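PDB 2HXI: putative transcriptional regulator from Streptomyces coelicolor, which probably binds cis-regulatory DNA and regulates transcription as a TetR-family regulator. Local coordinates for residues 49-57 and 66-77. Residues are numbered along the deposited sequence; the frame is centred on the assembly and turned at random.
Sequences TFSVRKLAA and LYRHFRNKTELL
Val52 pushes its two methyls into a corner made by Tyr67, Leu66 and Leu76. Val52 CG1 lies anti to the backbone N (chi1 175°) and meets Tyr67 CE2 at 3.9 Å, while Val52 CG2 touches the hydroxyl of Tyr67 and lies 3.8 Å from Leu76 CD1. Leu66 CD1 is the most shared methyl, touching Val52 and sitting 3.8 Å from Leu55 CD2 and 3.9 Å from Ala56 CB, against the flank of helix 52-58. Leu55 and Leu76 meet tip to tip, Leu55 CD2 to Leu76 CD1 at 4.1 Å. Phe50 closes the buried side, with Leu76 CD2 at its ring edge and Leu77 CD2 4.0 Å from Phe50 CE2; Leu77 also reaches Gln118 and Val122 of helix 117-126.

The outer side is looser. Exposed Lys73 runs out fully extended past Val52, Lys73 NZ still 4.2 Å from Phe50 O, and no hydrogen bond joins the two segments. Within each segment the helix start is capped: Ser51 OG accepts from Lys54 N and Asn72 OD1 from Glu75 N. The apolar cluster around Val52, Leu55, Leu66 and Leu76 joins the first helix of the predicted helix-turn-helix, and the end of its second, to helix 73-88, as in the DNA-binding domain of TetR-family regulators.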
loop_
_atom_site.group_PDB
_atom_site.type_symbol
_atom_site.label_atom_id
_atom_site.label_comp_id
_atom_site.label_asym_id
_atom_site.label_seq_id
_atom_site.Cartn_x
_atom_site.Cartn_y
_atom_site.Cartn_z
ATOM N N THR B 49 -22.222 1.102 -5.713
ATOM C CA THR B 49 -22.795 1.442 -7.031
ATOM C C THR B 49 -22.519 0.433 -8.187
ATOM O O THR B 49 -23.463 0.009 -8.881
ATOM C CB THR B 49 -22.410 2.873 -7.496
ATOM O OG1 THR B 49 -23.316 3.302 -8.517
ATOM C CG2 THR B 49 -21.008 2.896 -8.081
ATOM N N PHE B 50 -21.248 0.086 -8.440
ATOM C CA PHE B 50 -20.938 -0.812 -9.567
ATOM C C PHE B 50 -21.381 -2.237 -9.322
ATOM O O PHE B 50 -21.121 -2.777 -8.252
ATOM C CB PHE B 50 -19.442 -0.840 -9.868
ATOM C CG PHE B 50 -19.088 -1.748 -11.023
ATOM C CD1 PHE B 50 -19.326 -1.340 -12.341
ATOM C CD2 PHE B 50 -18.578 -3.008 -10.795
ATOM C CE1 PHE B 50 -19.016 -2.169 -13.410
ATOM C CE2 PHE B 50 -18.286 -3.861 -11.854
ATOM C CZ PHE B 50 -18.493 -3.420 -13.172
ATOM N N SER B 51 -22.017 -2.845 -10.324
ATOM C CA SER B 51 -22.376 -4.268 -10.286
ATOM C C SER B 51 -22.332 -4.873 -11.658
ATOM O O SER B 51 -22.418 -4.171 -12.675
ATOM C CB SER B 51 -23.811 -4.476 -9.745
ATOM O OG SER B 51 -24.749 -3.816 -10.595
ATOM N N VAL B 52 -22.272 -6.204 -11.689
ATOM C CA VAL B 52 -22.382 -6.897 -12.940
ATOM C C VAL B 52 -23.741 -6.604 -13.622
ATOM O O VAL B 52 -23.833 -6.406 -14.846
ATOM C CB VAL B 52 -22.162 -8.383 -12.740
ATOM C CG1 VAL B 52 -22.410 -9.148 -14.046
ATOM C CG2 VAL B 52 -20.714 -8.631 -12.239
ATOM N N ARG B 53 -24.803 -6.605 -12.807
ATOM C CA ARG B 53 -26.151 -6.259 -13.298
ATOM C C ARG B 53 -26.178 -4.927 -14.044
ATOM O O ARG B 53 -26.684 -4.879 -15.172
ATOM C CB ARG B 53 -27.129 -6.229 -12.105
ATOM C CG ARG B 53 -28.597 -5.944 -12.550
ATOM C CD ARG B 53 -29.508 -5.781 -11.276
ATOM N NE ARG B 53 -28.937 -4.849 -10.261
ATOM C CZ ARG B 53 -28.954 -3.505 -10.287
ATOM N NH1 ARG B 53 -29.547 -2.817 -11.239
ATOM N NH2 ARG B 53 -28.357 -2.811 -9.320
ATOM N N LYS B 54 -25.614 -3.878 -13.432
ATOM C CA LYS B 54 -25.549 -2.534 -14.070
ATOM C C LYS B 54 -24.711 -2.543 -15.340
ATOM O O LYS B 54 -25.098 -1.981 -16.380
ATOM C CB LYS B 54 -25.057 -1.460 -13.085
ATOM C CG LYS B 54 -25.003 -0.007 -13.777
ATOM C CD LYS B 54 -24.497 1.092 -12.776
ATOM C CE LYS B 54 -24.732 2.549 -13.306
ATOM N NZ LYS B 54 -23.883 3.625 -12.595
ATOM N N LEU B 55 -23.563 -3.253 -15.283
ATOM C CA LEU B 55 -22.717 -3.345 -16.454
ATOM C C LEU B 55 -23.499 -4.007 -17.592
ATOM O O LEU B 55 -23.512 -3.524 -18.729
ATOM C CB LEU B 55 -21.444 -4.187 -16.142
ATOM C CG LEU B 55 -20.524 -4.391 -17.344
ATOM C CD1 LEU B 55 -19.987 -3.090 -17.952
ATOM C CD2 LEU B 55 -19.312 -5.296 -16.847
ATOM N N ALA B 56 -24.217 -5.100 -17.285
ATOM C CA ALA B 56 -24.947 -5.826 -18.348
ATOM C C ALA B 56 -26.021 -4.941 -19.007
ATOM O O ALA B 56 -26.214 -4.946 -20.231
ATOM C CB ALA B 56 -25.594 -7.096 -17.754
ATOM N N ALA B 57 -26.709 -4.226 -18.148
ATOM C CA ALA B 57 -27.791 -3.342 -18.523
ATOM C C ALA B 57 -27.285 -2.220 -19.422
ATOM O O ALA B 57 -27.923 -1.883 -20.381
ATOM C CB ALA B 57 -28.387 -2.754 -17.293
ATOM N N LEU B 66 -22.747 -11.945 -19.808
ATOM C CA LEU B 66 -21.458 -11.340 -19.550
ATOM C C LEU B 66 -20.499 -12.332 -19.014
ATOM O O LEU B 66 -19.304 -12.192 -19.281
ATOM C CB LEU B 66 -21.538 -10.228 -18.506
ATOM C CG LEU B 66 -22.045 -8.949 -19.138
ATOM C CD1 LEU B 66 -21.811 -7.904 -18.033
ATOM C CD2 LEU B 66 -21.354 -8.640 -20.495
ATOM N N TYR B 67 -21.012 -13.272 -18.210
ATOM C CA TYR B 67 -20.140 -14.267 -17.577
ATOM C C TYR B 67 -19.602 -15.325 -18.493
ATOM O O TYR B 67 -18.822 -16.184 -18.070
ATOM C CB TYR B 67 -20.814 -14.877 -16.391
ATOM C CG TYR B 67 -20.474 -14.017 -15.215
ATOM C CD1 TYR B 67 -19.116 -13.600 -14.995
ATOM C CD2 TYR B 67 -21.470 -13.575 -14.355
ATOM C CE1 TYR B 67 -18.781 -12.786 -13.893
ATOM C CE2 TYR B 67 -21.169 -12.772 -13.261
ATOM C CZ TYR B 67 -19.831 -12.367 -13.019
ATOM O OH TYR B 67 -19.542 -11.568 -11.902
ATOM N N ARG B 68 -19.987 -15.241 -19.758
ATOM C CA ARG B 68 -19.304 -16.023 -20.792
ATOM C C ARG B 68 -17.907 -15.466 -21.001
ATOM O O ARG B 68 -17.028 -16.137 -21.549
ATOM C CB ARG B 68 -20.077 -15.955 -22.103
ATOM C CG ARG B 68 -21.353 -16.782 -22.093
ATOM C CD ARG B 68 -21.816 -16.972 -23.497
ATOM N NE ARG B 68 -20.906 -17.836 -24.274
ATOM C CZ ARG B 68 -21.088 -18.113 -25.549
ATOM N NH1 ARG B 68 -22.152 -17.590 -26.159
ATOM N NH2 ARG B 68 -20.229 -18.904 -26.206
ATOM N N HIS B 69 -17.709 -14.230 -20.574
ATOM C CA HIS B 69 -16.439 -13.539 -20.821
ATOM C C HIS B 69 -15.418 -13.612 -19.683
ATOM O O HIS B 69 -14.199 -13.464 -19.927
ATOM C CB HIS B 69 -16.702 -12.094 -21.131
ATOM C CG HIS B 69 -17.229 -11.872 -22.499
ATOM N ND1 HIS B 69 -18.574 -11.888 -22.787
ATOM C CD2 HIS B 69 -16.590 -11.646 -23.670
ATOM C CE1 HIS B 69 -18.743 -11.663 -24.078
ATOM N NE2 HIS B 69 -17.554 -11.525 -24.638
ATOM N N PHE B 70 -15.919 -13.822 -18.468
ATOM C CA PHE B 70 -15.091 -13.782 -17.250
ATOM C C PHE B 70 -15.488 -14.895 -16.322
ATOM O O PHE B 70 -16.672 -15.058 -16.011
ATOM C CB PHE B 70 -15.239 -12.416 -16.554
ATOM C CG PHE B 70 -15.023 -11.275 -17.500
ATOM C CD1 PHE B 70 -13.738 -10.971 -17.952
ATOM C CD2 PHE B 70 -16.113 -10.557 -17.999
ATOM C CE1 PHE B 70 -13.544 -9.955 -18.859
ATOM C CE2 PHE B 70 -15.937 -9.538 -18.910
ATOM C CZ PHE B 70 -14.664 -9.219 -19.334
ATOM N N ARG B 71 -14.492 -15.665 -15.879
ATOM C CA ARG B 71 -14.740 -16.744 -14.947
ATOM C C ARG B 71 -15.628 -16.288 -13.753
ATOM O O ARG B 71 -16.476 -17.054 -13.293
ATOM C CB ARG B 71 -13.401 -17.346 -14.520
ATOM C CG ARG B 71 -13.446 -18.446 -13.490
ATOM C CD ARG B 71 -12.018 -18.932 -13.259
ATOM N NE ARG B 71 -11.531 -19.681 -14.425
ATOM C CZ ARG B 71 -10.282 -19.650 -14.905
ATOM N NH1 ARG B 71 -9.342 -18.886 -14.343
ATOM N NH2 ARG B 71 -9.974 -20.393 -15.966
ATOM N N ASN B 72 -15.465 -15.036 -13.300
ATOM C CA ASN B 72 -16.168 -14.505 -12.090
ATOM C C ASN B 72 -15.956 -12.988 -11.916
ATOM O O ASN B 72 -15.212 -12.377 -12.679
ATOM C CB ASN B 72 -15.694 -15.255 -10.819
ATOM C CG ASN B 72 -14.161 -15.271 -10.666
ATOM O OD1 ASN B 72 -13.498 -14.240 -10.770
ATOM N ND2 ASN B 72 -13.596 -16.464 -10.407
ATOM N N LYS B 73 -16.568 -12.387 -10.895
ATOM C CA LYS B 73 -16.416 -10.964 -10.705
ATOM C C LYS B 73 -14.993 -10.459 -10.394
ATOM O O LYS B 73 -14.658 -9.330 -10.795
ATOM C CB LYS B 73 -17.358 -10.444 -9.624
ATOM C CG LYS B 73 -17.421 -8.952 -9.619
ATOM C CD LYS B 73 -18.332 -8.426 -8.510
ATOM C CE LYS B 73 -18.214 -6.913 -8.415
ATOM N NZ LYS B 73 -19.076 -6.356 -7.289
ATOM N N THR B 74 -14.162 -11.248 -9.682
ATOM C CA THR B 74 -12.825 -10.727 -9.398
ATOM C C THR B 74 -12.002 -10.834 -10.661
ATOM O O THR B 74 -11.146 -9.984 -10.894
ATOM C CB THR B 74 -12.094 -11.339 -8.106
ATOM O OG1 THR B 74 -11.047 -12.236 -8.501
ATOM C CG2 THR B 74 -13.041 -11.951 -7.126
ATOM N N GLU B 75 -12.297 -11.842 -11.506
ATOM C CA GLU B 75 -11.593 -11.962 -12.796
ATOM C C GLU B 75 -12.012 -10.825 -13.726
ATOM O O GLU B 75 -11.215 -10.321 -14.531
ATOM C CB GLU B 75 -11.838 -13.310 -13.474
ATOM C CG GLU B 75 -10.948 -14.462 -12.995
ATOM C CD GLU B 75 -9.503 -14.039 -12.698
ATOM O OE1 GLU B 75 -8.703 -13.801 -13.641
ATOM O OE2 GLU B 75 -9.166 -13.954 -11.502
ATOM N N LEU B 76 -13.285 -10.445 -13.620
ATOM C CA LEU B 76 -13.815 -9.294 -14.366
ATOM C C LEU B 76 -13.086 -8.021 -13.909
ATOM O O LEU B 76 -12.563 -7.320 -14.725
ATOM C CB LEU B 76 -15.331 -9.170 -14.126
ATOM C CG LEU B 76 -16.126 -8.053 -14.805
ATOM C CD1 LEU B 76 -17.626 -8.169 -14.487
ATOM C CD2 LEU B 76 -15.706 -6.741 -14.357
ATOM N N LEU B 77 -13.060 -7.747 -12.610
ATOM C CA LEU B 77 -12.349 -6.573 -12.048
ATOM C C LEU B 77 -10.863 -6.549 -12.356
ATOM O O LEU B 77 -10.335 -5.503 -12.656
ATOM C CB LEU B 77 -12.598 -6.399 -10.553
ATOM C CG LEU B 77 -14.034 -5.975 -10.181
ATOM C CD1 LEU B 77 -14.201 -5.745 -8.690
ATOM C CD2 LEU B 77 -14.524 -4.740 -10.999
#